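Long-range contact in putative prephenate dehydratase (Streptococcus mutans, PDB 4LUB), which probably catalyses the decarboxylating dehydration of prephenate to phenylpyruvate in the biosynthesis of L-phenylalanine: residues N33-E42 / E63-I74. Numbering follows the deposited sequence.
Sequences NITEVIKAYE and ETFDYLFHQAKI
Asn33, the N-cap of helix 34-42, has its OD1 3.9 Å from Glu63 OE2 of helix 63-70. The two helices run roughly parallel, 34° apart, and pack side by side against the sheet of the prephenate dehydratase domain, which belongs to the periplasmic-binding-protein clan. Asn33 OD1 accepts the capping bond from Glu36 N at 2.8 Å. Ile34 lays CG2 against Thr64 OG1, whose polar partner is Pro52 O in strand 48-55. A water links Ile34 N to Glu63 OE1. Thr35 grips the other carboxylate oxygen twice. Its OG1 donates to the anti lone pair of Glu63 OE2 at 2.6 Å, and its N reaches the same OE2 at 3.1 Å from above the carboxylate plane. The start of helix 34-42, with Thr35 N bonded directly and Ile34 N through the water, would probably stabilise the charge on the Glu63 carboxylate. Ile38 has CG2 anti to its backbone N, which sets this methyl 3.5 Å from Tyr67 CE2, while its CD1 meets Leu68 CD1. Tyr67 is a knob in the hole formed by Thr35, Ile38, Lys39 and Glu42. Lys39 brings CG beside the phenol oxygen, and its NZ bends back to Glu36 OE2 in a salt bridge. Tyr41 receives Ile74 CD1 over one ring face, a CH-pi contact 3.6 Å from the centroid. Glu42, extended beyond CG, lies at the edge of the Tyr67 ring. There Tyr67 OH donates to Glu42 OE1; the 2.4 Å length is shorter than normal, so its exact value is doubtful.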
ATOM      1  N   ASN B  33       6.930  19.953  -8.010  1.00 42.04           N
ATOM      2  CA  ASN B  33       6.347  18.768  -7.402  1.00 37.38           C
ATOM      3  C   ASN B  33       6.045  17.740  -8.476  1.00 35.51           C
ATOM      4  O   ASN B  33       6.028  18.066  -9.666  1.00 32.48           O
ATOM      5  CB  ASN B  33       5.078  19.113  -6.593  1.00 37.62           C
ATOM      6  CG  ASN B  33       3.955  19.711  -7.448  1.00 43.05           C
ATOM      7  OD1 ASN B  33       3.592  19.184  -8.501  1.00 43.33           O
ATOM      8  ND2 ASN B  33       3.394  20.817  -6.977  1.00 46.29           N
ATOM      9  N   ILE B  34       5.811  16.503  -8.046  1.00 34.33           N
ATOM     10  CA  ILE B  34       5.651  15.369  -8.951  1.00 29.94           C
ATOM     11  C   ILE B  34       4.542  15.619  -9.969  1.00 28.40           C
ATOM     12  O   ILE B  34       4.724  15.385 -11.156  1.00 29.36           O
ATOM     13  CB  ILE B  34       5.381  14.072  -8.150  1.00 31.33           C
ATOM     14  CG1 ILE B  34       6.659  13.661  -7.397  1.00 31.88           C
ATOM     15  CG2 ILE B  34       4.887  12.953  -9.062  1.00 28.79           C
ATOM     16  CD1 ILE B  34       6.420  12.839  -6.147  1.00 30.62           C
ATOM     17  N   THR B  35       3.413  16.140  -9.505  1.00 30.91           N
ATOM     18  CA  THR B  35       2.288  16.432 -10.391  1.00 30.54           C
ATOM     19  C   THR B  35       2.672  17.370 -11.539  1.00 31.50           C
ATOM     20  O   THR B  35       2.331  17.119 -12.695  1.00 29.54           O
ATOM     21  CB  THR B  35       1.134  17.058  -9.608  1.00 30.65           C
ATOM     22  OG1 THR B  35       0.685  16.128  -8.620  1.00 29.23           O
ATOM     23  CG2 THR B  35      -0.021  17.430 -10.532  1.00 28.53           C
ATOM     24  N   GLU B  36       3.403  18.435 -11.215  1.00 30.15           N
ATOM     25  CA  GLU B  36       3.829  19.409 -12.212  1.00 30.57           C
ATOM     26  C   GLU B  36       4.909  18.860 -13.146  1.00 34.17           C
ATOM     27  O   GLU B  36       4.944  19.214 -14.327  1.00 34.52           O
ATOM     28  CB  GLU B  36       4.320  20.694 -11.529  1.00 32.99           C
ATOM     29  CG  GLU B  36       3.202  21.524 -10.899  1.00 33.12           C
ATOM     30  CD  GLU B  36       2.036  21.778 -11.852  1.00 36.00           C
ATOM     31  OE1 GLU B  36       2.284  22.083 -13.042  1.00 39.50           O
ATOM     32  OE2 GLU B  36       0.870  21.651 -11.416  1.00 33.42           O
ATOM     33  N   VAL B  37       5.804  18.026 -12.617  1.00 30.97           N
ATOM     34  CA  VAL B  37       6.732  17.271 -13.458  1.00 30.97           C
ATOM     35  C   VAL B  37       6.020  16.473 -14.550  1.00 29.41           C
ATOM     36  O   VAL B  37       6.362  16.574 -15.730  1.00 29.57           O
ATOM     37  CB  VAL B  37       7.600  16.294 -12.623  1.00 37.23           C
ATOM     38  CG1 VAL B  37       8.544  15.527 -13.528  1.00 31.70           C
ATOM     39  CG2 VAL B  37       8.367  17.030 -11.519  1.00 39.02           C
ATOM     40  N   ILE B  38       5.043  15.668 -14.144  1.00 28.52           N
ATOM     41  CA  ILE B  38       4.254  14.883 -15.092  1.00 31.38           C
ATOM     42  C   ILE B  38       3.397  15.746 -16.024  1.00 32.32           C
ATOM     43  O   ILE B  38       3.344  15.495 -17.228  1.00 35.63           O
ATOM     44  CB  ILE B  38       3.354  13.854 -14.363  1.00 28.14           C
ATOM     45  CG1 ILE B  38       4.221  12.884 -13.552  1.00 28.19           C
ATOM     46  CG2 ILE B  38       2.545  13.059 -15.374  1.00 26.42           C
ATOM     47  CD1 ILE B  38       3.464  12.082 -12.481  1.00 24.44           C
ATOM     48  N   LYS B  39       2.743  16.764 -15.477  1.00 32.01           N
ATOM     49  CA  LYS B  39       1.992  17.730 -16.296  1.00 34.71           C
ATOM     50  C   LYS B  39       2.841  18.411 -17.373  1.00 34.18           C
ATOM     51  O   LYS B  39       2.355  18.689 -18.470  1.00 32.56           O
ATOM     52  CB  LYS B  39       1.334  18.793 -15.396  1.00 36.64           C
ATOM     53  CG  LYS B  39       0.126  18.258 -14.631  1.00 37.30           C
ATOM     54  CD  LYS B  39      -0.449  19.254 -13.639  1.00 39.08           C
ATOM     55  CE  LYS B  39      -0.836  20.566 -14.300  1.00 44.99           C
ATOM     56  NZ  LYS B  39      -1.307  21.562 -13.288  1.00 45.19           N
ATOM     57  N   ALA B  40       4.102  18.687 -17.050  1.00 35.71           N
ATOM     58  CA  ALA B  40       5.057  19.234 -18.018  1.00 34.37           C
ATOM     59  C   ALA B  40       5.181  18.377 -19.278  1.00 37.06           C
ATOM     60  O   ALA B  40       5.322  18.894 -20.387  1.00 35.39           O
ATOM     61  CB  ALA B  40       6.422  19.404 -17.370  1.00 32.56           C
ATOM     62  N   TYR B  41       5.135  17.061 -19.109  1.00 34.17           N
ATOM     63  CA  TYR B  41       5.178  16.173 -20.259  1.00 37.15           C
ATOM     64  C   TYR B  41       3.868  16.266 -21.018  1.00 38.09           C
ATOM     65  O   TYR B  41       3.847  16.325 -22.246  1.00 36.37           O
ATOM     66  CB  TYR B  41       5.401  14.726 -19.830  1.00 37.62           C
ATOM     67  CG  TYR B  41       5.249  13.742 -20.964  1.00 37.37           C
ATOM     68  CD1 TYR B  41       6.324  13.430 -21.782  1.00 35.24           C
ATOM     69  CD2 TYR B  41       4.017  13.159 -21.246  1.00 38.16           C
ATOM     70  CE1 TYR B  41       6.191  12.535 -22.822  1.00 36.48           C
ATOM     71  CE2 TYR B  41       3.874  12.267 -22.284  1.00 40.63           C
ATOM     72  CZ  TYR B  41       4.967  11.957 -23.069  1.00 41.04           C
ATOM     73  OH  TYR B  41       4.826  11.069 -24.108  1.00 43.50           O
ATOM     74  N   GLU B  42       2.776  16.259 -20.259  1.00 39.96           N
ATOM     75  CA  GLU B  42       1.429  16.268 -20.808  1.00 43.11           C
ATOM     76  C   GLU B  42       1.225  17.512 -21.675  1.00 44.92           C
ATOM     77  O   GLU B  42       0.536  17.471 -22.694  1.00 45.16           O
ATOM     78  CB  GLU B  42       0.401  16.214 -19.671  1.00 44.40           C
ATOM     79  CG  GLU B  42       0.240  14.834 -19.034  1.00 46.54           C
ATOM     80  CD  GLU B  42      -0.760  14.825 -17.894  1.00 50.25           C
ATOM     81  OE1 GLU B  42      -0.628  15.672 -16.987  1.00 51.04           O
ATOM     82  OE2 GLU B  42      -1.690  13.991 -17.911  1.00 53.43           O
ATOM     83  N   GLU B  63       1.448  10.299  -4.451  1.00 24.04           N
ATOM     84  CA  GLU B  63       1.271  11.302  -5.503  1.00 25.81           C
ATOM     85  C   GLU B  63       1.562  10.769  -6.904  1.00 24.84           C
ATOM     86  O   GLU B  63       0.817  11.044  -7.845  1.00 26.05           O
ATOM     87  CB  GLU B  63       2.142  12.543  -5.241  1.00 26.17           C
ATOM     88  CG  GLU B  63       1.640  13.761  -6.025  1.00 29.99           C
ATOM     89  CD  GLU B  63       2.520  14.988  -5.878  1.00 32.97           C
ATOM     90  OE1 GLU B  63       3.405  15.000  -4.990  1.00 37.39           O
ATOM     91  OE2 GLU B  63       2.322  15.955  -6.653  1.00 33.48           O
ATOM     92  N   THR B  64       2.660  10.034  -7.043  1.00 22.94           N
ATOM     93  CA  THR B  64       3.063   9.506  -8.344  1.00 21.48           C
ATOM     94  C   THR B  64       2.031   8.538  -8.912  1.00 22.32           C
ATOM     95  O   THR B  64       1.547   8.714 -10.030  1.00 23.49           O
ATOM     96  CB  THR B  64       4.425   8.783  -8.267  1.00 24.42           C
ATOM     97  OG1 THR B  64       5.434   9.710  -7.852  1.00 23.54           O
ATOM     98  CG2 THR B  64       4.813   8.247  -9.631  1.00 26.74           C
ATOM     99  N   PHE B  65       1.673   7.533  -8.123  1.00 19.84           N
ATOM    100  CA  PHE B  65       0.740   6.508  -8.572  1.00 20.50           C
ATOM    101  C   PHE B  65      -0.707   6.983  -8.741  1.00 22.98           C
ATOM    102  O   PHE B  65      -1.385   6.542  -9.669  1.00 21.64           O
ATOM    103  CB  PHE B  65       0.821   5.311  -7.628  1.00 20.74           C
ATOM    104  CG  PHE B  65       2.078   4.531  -7.802  1.00 23.70           C
ATOM    105  CD1 PHE B  65       2.257   3.735  -8.921  1.00 24.29           C
ATOM    106  CD2 PHE B  65       3.118   4.653  -6.893  1.00 22.19           C
ATOM    107  CE1 PHE B  65       3.425   3.035  -9.111  1.00 24.39           C
ATOM    108  CE2 PHE B  65       4.300   3.958  -7.078  1.00 22.39           C
ATOM    109  CZ  PHE B  65       4.452   3.143  -8.188  1.00 26.26           C
ATOM    110  N   ASP B  66      -1.198   7.841  -7.848  1.00 22.44           N
ATOM    111  CA  ASP B  66      -2.536   8.414  -8.035  1.00 26.45           C
ATOM    112  C   ASP B  66      -2.642   9.211  -9.337  1.00 27.02           C
ATOM    113  O   ASP B  66      -3.604   9.056 -10.087  1.00 27.11           O
ATOM    114  CB  ASP B  66      -2.954   9.297  -6.845  1.00 28.08           C
ATOM    115  CG  ASP B  66      -2.961   8.538  -5.521  1.00 29.91           C
ATOM    116  OD1 ASP B  66      -3.143   7.302  -5.542  1.00 30.32           O
ATOM    117  OD2 ASP B  66      -2.819   9.183  -4.460  1.00 31.82           O
ATOM    118  N   TYR B  67      -1.683  10.092  -9.587  1.00 26.21           N
ATOM    119  CA  TYR B  67      -1.682  10.847 -10.837  1.00 26.16           C
ATOM    120  C   TYR B  67      -1.567   9.953 -12.081  1.00 28.39           C
ATOM    121  O   TYR B  67      -2.320  10.122 -13.037  1.00 31.30           O
ATOM    122  CB  TYR B  67      -0.576  11.897 -10.854  1.00 25.19           C
ATOM    123  CG  TYR B  67      -0.870  12.939 -11.905  1.00 27.67           C
ATOM    124  CD1 TYR B  67      -1.707  14.010 -11.625  1.00 27.12           C
ATOM    125  CD2 TYR B  67      -0.350  12.828 -13.187  1.00 27.26           C
ATOM    126  CE1 TYR B  67      -2.006  14.959 -12.592  1.00 28.80           C
ATOM    127  CE2 TYR B  67      -0.641  13.770 -14.157  1.00 27.42           C
ATOM    128  CZ  TYR B  67      -1.467  14.829 -13.855  1.00 30.51           C
ATOM    129  OH  TYR B  67      -1.755  15.763 -14.819  1.00 33.55           O
ATOM    130  N   LEU B  68      -0.588   9.053 -12.086  1.00 24.83           N
ATOM    131  CA  LEU B  68      -0.413   8.111 -13.192  1.00 25.32           C
ATOM    132  C   LEU B  68      -1.624   7.229 -13.487  1.00 28.24           C
ATOM    133  O   LEU B  68      -1.910   6.948 -14.650  1.00 32.67           O
ATOM    134  CB  LEU B  68       0.811   7.221 -12.946  1.00 24.91           C
ATOM    135  CG  LEU B  68       2.099   7.537 -13.726  1.00 31.86           C
ATOM    136  CD1 LEU B  68       2.304   9.002 -14.064  1.00 36.92           C
ATOM    137  CD2 LEU B  68       3.325   6.904 -13.060  1.00 30.60           C
ATOM    138  N   PHE B  69      -2.329   6.778 -12.458  1.00 24.06           N
ATOM    139  CA  PHE B  69      -3.535   5.994 -12.696  1.00 26.78           C
ATOM    140  C   PHE B  69      -4.721   6.832 -13.157  1.00 28.61           C
ATOM    141  O   PHE B  69      -5.280   6.565 -14.214  1.00 29.74           O
ATOM    142  CB  PHE B  69      -3.939   5.202 -11.452  1.00 29.61           C
ATOM    143  CG  PHE B  69      -5.228   4.435 -11.620  1.00 28.74           C
ATOM    144  CD1 PHE B  69      -5.252   3.249 -12.326  1.00 30.29           C
ATOM    145  CD2 PHE B  69      -6.405   4.884 -11.044  1.00 29.73           C
ATOM    146  CE1 PHE B  69      -6.428   2.533 -12.484  1.00 33.30           C
ATOM    147  CE2 PHE B  69      -7.586   4.169 -11.188  1.00 30.02           C
ATOM    148  CZ  PHE B  69      -7.597   2.998 -11.912  1.00 31.89           C
ATOM    149  N   HIS B  70      -5.099   7.835 -12.365  1.00 27.58           N
ATOM    150  CA  HIS B  70      -6.324   8.605 -12.604  1.00 31.68           C
ATOM    151  C   HIS B  70      -6.274   9.514 -13.823  1.00 39.09           C
ATOM    152  O   HIS B  70      -7.254   9.641 -14.554  1.00 43.10           O
ATOM    153  CB  HIS B  70      -6.653   9.464 -11.379  1.00 33.60           C
ATOM    154  CG  HIS B  70      -7.016   8.675 -10.157  1.00 39.11           C
ATOM    155  ND1 HIS B  70      -8.151   7.895 -10.087  1.00 42.34           N
ATOM    156  CD2 HIS B  70      -6.395   8.545  -8.961  1.00 39.49           C
ATOM    157  CE1 HIS B  70      -8.216   7.321  -8.898  1.00 43.88           C
ATOM    158  NE2 HIS B  70      -7.161   7.697  -8.196  1.00 42.72           N
ATOM    159  N   GLN B  71      -5.136  10.156 -14.041  1.00 48.13           N
ATOM    160  CA  GLN B  71      -5.101  11.298 -14.944  1.00 51.18           C
ATOM    161  C   GLN B  71      -4.198  11.115 -16.150  1.00 52.96           C
ATOM    162  O   GLN B  71      -4.567  11.498 -17.258  1.00 58.14           O
ATOM    163  CB  GLN B  71      -4.701  12.556 -14.174  1.00 54.17           C
ATOM    164  CG  GLN B  71      -5.877  13.200 -13.480  1.00 58.25           C
ATOM    165  CD  GLN B  71      -6.941  13.642 -14.465  1.00 61.34           C
ATOM    166  OE1 GLN B  71      -6.630  14.116 -15.560  1.00 63.24           O
ATOM    167  NE2 GLN B  71      -8.203  13.458 -14.097  1.00 63.28           N
ATOM    168  N   ALA B  72      -3.010  10.559 -15.947  1.00 48.17           N
ATOM    169  CA  ALA B  72      -2.044  10.522 -17.035  1.00 46.34           C
ATOM    170  C   ALA B  72      -2.248   9.366 -18.016  1.00 42.94           C
ATOM    171  O   ALA B  72      -2.721   8.289 -17.653  1.00 41.66           O
ATOM    172  CB  ALA B  72      -0.639  10.466 -16.457  1.00 46.35           C
ATOM    173  N   LYS B  73      -1.830   9.613 -19.252  1.00 42.65           N
ATOM    174  CA  LYS B  73      -1.797   8.631 -20.325  1.00 43.55           C
ATOM    175  C   LYS B  73      -0.339   8.625 -20.781  1.00 42.38           C
ATOM    176  O   LYS B  73       0.021   9.073 -21.870  1.00 49.72           O
ATOM    177  CB  LYS B  73      -2.806   8.991 -21.436  1.00 48.96           C
ATOM    178  CG  LYS B  73      -2.559   8.436 -22.849  1.00 55.11           C
ATOM    179  CD  LYS B  73      -2.486   6.922 -22.908  1.00 58.76           C
ATOM    180  CE  LYS B  73      -2.061   6.476 -24.299  1.00 64.51           C
ATOM    181  NZ  LYS B  73      -0.584   6.314 -24.403  1.00 68.19           N
ATOM    182  N   ILE B  74       0.509   8.202 -19.854  1.00 36.83           N
ATOM    183  CA  ILE B  74       1.950   8.181 -20.035  1.00 34.68           C
ATOM    184  C   ILE B  74       2.447   6.902 -19.365  1.00 30.66           C
ATOM    185  O   ILE B  74       1.787   6.390 -18.465  1.00 34.95           O
ATOM    186  CB  ILE B  74       2.603   9.442 -19.424  1.00 34.45           C
ATOM    187  CG1 ILE B  74       4.074   9.545 -19.786  1.00 34.65           C
ATOM    188  CG2 ILE B  74       2.439   9.462 -17.905  1.00 38.47           C
ATOM    189  CD1 ILE B  74       4.729  10.736 -19.146  1.00 36.77           C
TER
HETATM  190  O   HOH W   1       5.696  16.243  -5.057  1.00 36.19           O